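Local coordinates for protein 5,10-methylenetetrahydromethanopterin reductase (Methanopyrus kandleri, PDB 1EZW) that catalyses the reversible, coenzyme F420-dependent reduction of methylenetetrahydromethanopterin to methyltetrahydromethanopterin, a step in making methane from carbon dioxide, at residues C231-D235 against V324-P330; P73-S78 against V137-Y141. All blocks are in the same frame, centred on the assembly; numbering follows the deposited sequence.

In the fold
Following the chain of this TIM barrel from the N terminus, contact 2 comes first: residues 73-78, at the start of the helix after strand 60-63, meet residues 137-141 near the end of helix 127-142, which precedes strand 173-176, closing a loop of 58 intervening residues. That loop is complete before contact 1 opens at 231-235, just beyond strand 225-229, and closes with 324-330 after 88 intervening residues, at the end of strand 321-324. The two are in series, neither nested nor crossed, on opposite sides of the chain's centre, with contact centres about 33 Å apart. Contact 2 joins two outer helices at a subunit interface; contact 1 ties together the chain leaving two adjacent barrel strands.

Contact 1: residues C231-D235 against V324-P330; sequences CFSID and VGSPIGP
Build 231-235 extended throughout, with 232-234 as the strand and the loop 324-330 running parallel beside it. Val324 ends a barrel strand and lays CG2 over the Phe232 ring, 3.7 Å from the centroid and 6° off the normal, a CH-pi contact; its CG1 lies 3.5 Å from Phe232 CD2. The ring reaches this position with chi1 in t. Gly325 O then accepts Phe232 N at 3.0 Å. From Gly325 to Ile328 the loop makes a type VI turn around a cis Ser326-Pro327 peptide, with phi/psi of -42/137 and -80/-11 at the two corners. Ser326 O faces Cys231 CA in a CA-H...O contact of 3.3 Å, while Pro327 CD packs 3.8 Å from Cys231 SG. Ile328, at positive phi (81/-48), forms the single parallel bridge to Ser233: its N gives a weak bond to Phe232 O (2.7 Å), and its O accepts Ile234 N (3.2 Å). Gly329 is nearly fully extended and passes with CA 3.8 Å from Ile234 O, where a CB would clash. Pro330 finishes the segment, its CG 3.7 Å from Asp235 OD2; Asp235 OD1 turns to Asp237 N.

The loop after barrel strand 321-324 is thus joined, at the C-terminal end of the barrel, to the short strand that follows neighbouring strand 225-229. Strand 232-234 also pairs with 300-302, through Ser233 to Ile300 and Gly302. Helix 238-254 packs on Cys231 and Ser233, whose OG bonds Ala241 O, while helices 304-316 and 332-342 pack on Phe232 and Ile234.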
ATOM      1  N   CYS A 231     -19.287 -24.073   2.287  1.00 23.13           N
ATOM      2  CA  CYS A 231     -20.289 -23.065   2.601  1.00 23.09           C
ATOM      3  C   CYS A 231     -20.081 -23.126   4.124  1.00 23.84           C
ATOM      4  O   CYS A 231     -20.283 -24.184   4.753  1.00 23.35           O
ATOM      5  CB  CYS A 231     -21.688 -23.526   2.233  1.00 24.87           C
ATOM      6  SG  CYS A 231     -22.932 -22.487   2.969  1.00 27.10           S
ATOM      7  N   PHE A 232     -19.686 -22.015   4.746  1.00 21.07           N
ATOM      8  CA  PHE A 232     -19.325 -22.081   6.157  1.00 21.85           C
ATOM      9  C   PHE A 232     -20.033 -21.004   6.942  1.00 22.65           C
ATOM     10  O   PHE A 232     -20.140 -19.860   6.466  1.00 23.48           O
ATOM     11  CB  PHE A 232     -17.801 -21.868   6.231  1.00 21.12           C
ATOM     12  CG  PHE A 232     -17.179 -22.162   7.543  1.00 20.99           C
ATOM     13  CD1 PHE A 232     -16.492 -23.355   7.736  1.00 20.48           C
ATOM     14  CD2 PHE A 232     -17.164 -21.203   8.545  1.00 20.91           C
ATOM     15  CE1 PHE A 232     -15.779 -23.587   8.922  1.00 22.15           C
ATOM     16  CE2 PHE A 232     -16.459 -21.424   9.738  1.00 21.29           C
ATOM     17  CZ  PHE A 232     -15.770 -22.601   9.925  1.00 22.39           C
ATOM     18  N   SER A 233     -20.517 -21.344   8.138  1.00 22.28           N
ATOM     19  CA  SER A 233     -21.178 -20.309   8.943  1.00 24.21           C
ATOM     20  C   SER A 233     -20.996 -20.580  10.422  1.00 23.67           C
ATOM     21  O   SER A 233     -21.460 -21.613  10.935  1.00 24.61           O
ATOM     22  CB  SER A 233     -22.663 -20.202   8.598  1.00 25.00           C
ATOM     23  OG  SER A 233     -23.216 -18.995   9.164  1.00 26.15           O
ATOM     24  N   ILE A 234     -20.327 -19.660  11.112  1.00 22.10           N
ATOM     25  CA  ILE A 234     -20.058 -19.844  12.521  1.00 23.32           C
ATOM     26  C   ILE A 234     -20.471 -18.622  13.338  1.00 26.12           C
ATOM     27  O   ILE A 234     -20.282 -17.476  12.921  1.00 24.79           O
ATOM     28  CB  ILE A 234     -18.560 -20.182  12.738  1.00 21.61           C
ATOM     29  CG1 ILE A 234     -18.328 -20.713  14.157  1.00 22.77           C
ATOM     30  CG2 ILE A 234     -17.675 -18.910  12.439  1.00 20.83           C
ATOM     31  CD1 ILE A 234     -16.891 -21.113  14.451  1.00 21.70           C
ATOM     32  N   ASP A 235     -21.052 -18.887  14.511  1.00 26.86           N
ATOM     33  CA  ASP A 235     -21.502 -17.811  15.399  1.00 27.60           C
ATOM     34  C   ASP A 235     -21.629 -18.425  16.789  1.00 30.27           C
ATOM     35  O   ASP A 235     -21.820 -19.637  16.906  1.00 29.70           O
ATOM     36  CB  ASP A 235     -22.862 -17.301  14.906  1.00 28.87           C
ATOM     37  CG  ASP A 235     -23.313 -16.019  15.612  1.00 31.89           C
ATOM     38  OD1 ASP A 235     -23.733 -16.078  16.794  1.00 30.88           O
ATOM     39  OD2 ASP A 235     -23.235 -14.944  14.957  1.00 32.42           O
ATOM     40  N   VAL A 324     -12.899 -21.743   4.401  1.00 18.53           N
ATOM     41  CA  VAL A 324     -14.099 -21.105   4.902  1.00 19.82           C
ATOM     42  C   VAL A 324     -14.627 -20.211   3.794  1.00 20.86           C
ATOM     43  O   VAL A 324     -13.950 -19.258   3.399  1.00 20.31           O
ATOM     44  CB  VAL A 324     -13.727 -20.254   6.131  1.00 19.93           C
ATOM     45  CG1 VAL A 324     -14.895 -19.359   6.542  1.00 22.23           C
ATOM     46  CG2 VAL A 324     -13.258 -21.173   7.288  1.00 21.38           C
ATOM     47  N   GLY A 325     -15.828 -20.500   3.316  1.00 19.98           N
ATOM     48  CA  GLY A 325     -16.442 -19.719   2.255  1.00 21.94           C
ATOM     49  C   GLY A 325     -17.794 -19.189   2.661  1.00 22.58           C
ATOM     50  O   GLY A 325     -18.299 -19.501   3.759  1.00 21.86           O
ATOM     51  N   SER A 326     -18.381 -18.405   1.757  1.00 23.03           N
ATOM     52  CA  SER A 326     -19.651 -17.748   1.981  1.00 24.36           C
ATOM     53  C   SER A 326     -20.671 -18.663   2.674  1.00 24.99           C
ATOM     54  O   SER A 326     -20.872 -19.799   2.233  1.00 25.42           O
ATOM     55  CB  SER A 326     -20.203 -17.276   0.633  1.00 25.29           C
ATOM     56  OG  SER A 326     -21.410 -16.552   0.813  1.00 31.88           O
ATOM     57  N   PRO A 327     -21.417 -18.132   3.658  1.00 24.88           N
ATOM     58  CA  PRO A 327     -21.406 -16.736   4.146  1.00 24.37           C
ATOM     59  C   PRO A 327     -20.288 -16.359   5.115  1.00 24.63           C
ATOM     60  O   PRO A 327     -20.105 -15.167   5.430  1.00 25.06           O
ATOM     61  CB  PRO A 327     -22.777 -16.622   4.812  1.00 24.78           C
ATOM     62  CG  PRO A 327     -22.848 -18.063   5.520  1.00 25.24           C
ATOM     63  CD  PRO A 327     -22.489 -18.915   4.325  1.00 24.75           C
ATOM     64  N   ILE A 328     -19.573 -17.372   5.611  1.00 23.44           N
ATOM     65  CA  ILE A 328     -18.514 -17.274   6.605  1.00 24.00           C
ATOM     66  C   ILE A 328     -19.146 -17.176   7.994  1.00 24.01           C
ATOM     67  O   ILE A 328     -18.774 -17.908   8.924  1.00 24.12           O
ATOM     68  CB  ILE A 328     -17.513 -16.093   6.298  1.00 23.30           C
ATOM     69  CG1 ILE A 328     -16.814 -16.412   4.965  1.00 25.98           C
ATOM     70  CG2 ILE A 328     -16.448 -15.990   7.423  1.00 25.48           C
ATOM     71  CD1 ILE A 328     -15.751 -15.434   4.571  1.00 30.33           C
ATOM     72  N   GLY A 329     -20.125 -16.286   8.132  1.00 25.30           N
ATOM     73  CA  GLY A 329     -20.834 -16.146   9.391  1.00 26.04           C
ATOM     74  C   GLY A 329     -21.734 -14.934   9.257  1.00 28.49           C
ATOM     75  O   GLY A 329     -21.626 -14.181   8.285  1.00 27.42           O
ATOM     76  N   PRO A 330     -22.668 -14.745  10.190  1.00 28.10           N
ATOM     77  CA  PRO A 330     -23.578 -13.599  10.155  1.00 28.98           C
ATOM     78  C   PRO A 330     -22.794 -12.273  10.011  1.00 29.79           C
ATOM     79  O   PRO A 330     -23.221 -11.379   9.291  1.00 29.97           O
ATOM     80  CB  PRO A 330     -24.316 -13.744  11.483  1.00 29.36           C
ATOM     81  CG  PRO A 330     -24.490 -15.305  11.527  1.00 29.58           C
ATOM     82  CD  PRO A 330     -23.007 -15.652  11.306  1.00 29.00           C
TER

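Contact 2: residues P73-S78 against V137-Y141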
ATOM      1  N   PRO A  73      -2.947 -18.183 -21.520  1.00 18.42           N
ATOM      2  CA  PRO A  73      -2.173 -18.707 -20.405  1.00 19.27           C
ATOM      3  C   PRO A  73      -0.881 -17.964 -20.083  1.00 18.85           C
ATOM      4  O   PRO A  73      -0.449 -17.979 -18.934  1.00 16.33           O
ATOM      5  CB  PRO A  73      -1.973 -20.187 -20.793  1.00 21.16           C
ATOM      6  CG  PRO A  73      -2.089 -20.188 -22.257  1.00 21.05           C
ATOM      7  CD  PRO A  73      -3.254 -19.270 -22.486  1.00 19.87           C
ATOM      8  N   LEU A  74      -0.281 -17.273 -21.069  1.00 16.93           N
ATOM      9  CA  LEU A  74       0.942 -16.528 -20.808  1.00 17.25           C
ATOM     10  C   LEU A  74       0.577 -15.282 -19.987  1.00 15.89           C
ATOM     11  O   LEU A  74       1.401 -14.799 -19.225  1.00 16.93           O
ATOM     12  CB  LEU A  74       1.630 -16.089 -22.117  1.00 16.89           C
ATOM     13  CG  LEU A  74       2.358 -17.250 -22.821  1.00 17.47           C
ATOM     14  CD1 LEU A  74       2.814 -16.779 -24.241  1.00 18.18           C
ATOM     15  CD2 LEU A  74       3.592 -17.686 -21.983  1.00 18.24           C
ATOM     16  N   ILE A  75      -0.636 -14.760 -20.188  1.00 15.84           N
ATOM     17  CA  ILE A  75      -1.096 -13.616 -19.378  1.00 15.80           C
ATOM     18  C   ILE A  75      -1.367 -14.117 -17.932  1.00 15.59           C
ATOM     19  O   ILE A  75      -1.001 -13.454 -16.944  1.00 15.04           O
ATOM     20  CB  ILE A  75      -2.334 -12.987 -19.988  1.00 15.35           C
ATOM     21  CG1 ILE A  75      -1.935 -12.273 -21.295  1.00 17.18           C
ATOM     22  CG2 ILE A  75      -2.992 -12.010 -18.999  1.00 16.30           C
ATOM     23  CD1 ILE A  75      -0.920 -11.136 -21.079  1.00 17.59           C
ATOM     24  N   THR A  76      -2.010 -15.271 -17.794  1.00 15.59           N
ATOM     25  CA  THR A  76      -2.212 -15.808 -16.444  1.00 15.15           C
ATOM     26  C   THR A  76      -0.838 -16.036 -15.775  1.00 16.07           C
ATOM     27  O   THR A  76      -0.649 -15.697 -14.608  1.00 14.82           O
ATOM     28  CB  THR A  76      -3.018 -17.135 -16.520  1.00 15.84           C
ATOM     29  OG1 THR A  76      -4.346 -16.840 -16.970  1.00 15.68           O
ATOM     30  CG2 THR A  76      -3.064 -17.804 -15.131  1.00 16.20           C
ATOM     31  N   ALA A  77       0.144 -16.604 -16.509  1.00 14.51           N
ATOM     32  CA  ALA A  77       1.473 -16.817 -15.935  1.00 13.69           C
ATOM     33  C   ALA A  77       2.068 -15.481 -15.421  1.00 15.12           C
ATOM     34  O   ALA A  77       2.619 -15.408 -14.314  1.00 15.26           O
ATOM     35  CB  ALA A  77       2.410 -17.441 -16.983  1.00 14.91           C
ATOM     36  N   SER A  78       2.028 -14.463 -16.281  1.00 13.83           N
ATOM     37  CA  SER A  78       2.515 -13.150 -15.890  1.00 14.53           C
ATOM     38  C   SER A  78       1.809 -12.661 -14.607  1.00 14.70           C
ATOM     39  O   SER A  78       2.497 -12.164 -13.679  1.00 15.26           O
ATOM     40  CB  SER A  78       2.265 -12.138 -17.031  1.00 15.45           C
ATOM     41  OG  SER A  78       2.666 -10.817 -16.626  1.00 15.46           O
ATOM     42  N   VAL A 137       2.470 -24.310 -19.554  1.00 20.10           N
ATOM     43  CA  VAL A 137       2.863 -22.965 -19.953  1.00 20.55           C
ATOM     44  C   VAL A 137       3.236 -22.108 -18.736  1.00 19.80           C
ATOM     45  O   VAL A 137       4.244 -21.396 -18.742  1.00 17.82           O
ATOM     46  CB  VAL A 137       1.738 -22.287 -20.752  1.00 20.32           C
ATOM     47  CG1 VAL A 137       2.018 -20.762 -20.903  1.00 19.73           C
ATOM     48  CG2 VAL A 137       1.629 -22.962 -22.139  1.00 21.87           C
ATOM     49  N   ILE A 138       2.413 -22.169 -17.698  1.00 19.42           N
ATOM     50  CA  ILE A 138       2.730 -21.386 -16.514  1.00 20.20           C
ATOM     51  C   ILE A 138       4.055 -21.745 -15.904  1.00 18.26           C
ATOM     52  O   ILE A 138       4.841 -20.860 -15.582  1.00 17.46           O
ATOM     53  CB  ILE A 138       1.600 -21.535 -15.454  1.00 19.36           C
ATOM     54  CG1 ILE A 138       0.318 -20.896 -15.995  1.00 18.43           C
ATOM     55  CG2 ILE A 138       2.059 -20.911 -14.118  1.00 20.15           C
ATOM     56  CD1 ILE A 138      -0.898 -21.123 -15.038  1.00 21.96           C
ATOM     57  N   TYR A 139       4.350 -23.041 -15.742  1.00 18.55           N
ATOM     58  CA  TYR A 139       5.596 -23.393 -15.095  1.00 19.01           C
ATOM     59  C   TYR A 139       6.813 -23.163 -15.981  1.00 19.23           C
ATOM     60  O   TYR A 139       7.878 -22.845 -15.467  1.00 19.44           O
ATOM     61  CB  TYR A 139       5.494 -24.815 -14.507  1.00 18.92           C
ATOM     62  CG  TYR A 139       4.659 -24.701 -13.224  1.00 17.39           C
ATOM     63  CD1 TYR A 139       3.258 -24.698 -13.274  1.00 17.81           C
ATOM     64  CD2 TYR A 139       5.290 -24.490 -11.999  1.00 20.04           C
ATOM     65  CE1 TYR A 139       2.476 -24.480 -12.110  1.00 20.86           C
ATOM     66  CE2 TYR A 139       4.528 -24.269 -10.811  1.00 20.91           C
ATOM     67  CZ  TYR A 139       3.134 -24.265 -10.889  1.00 21.84           C
ATOM     68  OH  TYR A 139       2.369 -24.039  -9.766  1.00 22.02           O
ATOM     69  N   GLN A 140       6.661 -23.289 -17.302  1.00 18.40           N
ATOM     70  CA  GLN A 140       7.784 -22.907 -18.158  1.00 18.94           C
ATOM     71  C   GLN A 140       8.079 -21.412 -17.952  1.00 18.79           C
ATOM     72  O   GLN A 140       9.245 -21.008 -17.898  1.00 19.34           O
ATOM     73  CB  GLN A 140       7.511 -23.133 -19.643  1.00 19.17           C
ATOM     74  CG  GLN A 140       7.571 -24.631 -20.061  1.00 21.82           C
ATOM     75  CD  GLN A 140       7.549 -24.754 -21.572  1.00 25.27           C
ATOM     76  OE1 GLN A 140       8.127 -23.911 -22.261  1.00 23.36           O
ATOM     77  NE2 GLN A 140       6.932 -25.841 -22.098  1.00 23.49           N
ATOM     78  N   TYR A 141       7.026 -20.604 -17.811  1.00 18.41           N
ATOM     79  CA  TYR A 141       7.162 -19.153 -17.600  1.00 17.56           C
ATOM     80  C   TYR A 141       7.855 -18.881 -16.254  1.00 17.58           C
ATOM     81  O   TYR A 141       8.779 -18.074 -16.159  1.00 18.95           O
ATOM     82  CB  TYR A 141       5.755 -18.531 -17.631  1.00 16.75           C
ATOM     83  CG  TYR A 141       5.727 -17.015 -17.554  1.00 15.82           C
ATOM     84  CD1 TYR A 141       5.535 -16.244 -18.691  1.00 16.55           C
ATOM     85  CD2 TYR A 141       5.906 -16.363 -16.332  1.00 16.41           C
ATOM     86  CE1 TYR A 141       5.512 -14.825 -18.625  1.00 18.64           C
ATOM     87  CE2 TYR A 141       5.882 -14.955 -16.251  1.00 17.34           C
ATOM     88  CZ  TYR A 141       5.684 -14.197 -17.394  1.00 17.88           C
ATOM     89  OH  TYR A 141       5.590 -12.801 -17.326  1.00 16.36           O
TER
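Two helices cross here at -48°, their short axes approaching to 8.8 Å, and no hydrogen bond links them: the contact is made by side-chain packing. Pro73, in the first turn of its helix, sets CB 4.0 Å from Val137 CG1. Leu74 starts off sideways, but its CD2 extends into the gap, 3.6 Å from Val137 CG1 and 4.1 Å from Tyr141 CD1, so one methyl bridges successive turns of the partner. Ile75 has its CA-to-CB bond pointing away and packs on Arg71 of the second subunit. On the flank, Thr76 CG2 meets Ile138 CD1 at 4.0 Å. Ala77 sits at the closest approach of the two backbones, where its small side chain leaves room: its CA comes within 4.8 Å of Ile138 CA, and its CB points toward the partner, 4.0 Å from that same Ile138 CA. This methyl also lies over the face of the Tyr141 ring, 3.8 Å from the centroid, as a CH-pi contact. Ser78 CB then packs 3.4 Å from Tyr141 OH. The polar ends of this last pair both turn to the second subunit: Ser78 OG bonds Asn42 O there, and Tyr141 OH bonds Tyr40 O.

Ile138 reaches inward as well, onto Ile93 and Met95 of strand 93-95. Successive helices packed obliquely side by side around a parallel barrel are characteristic of the TIM-barrel fold, and here the pair doubles as part of a subunit interface.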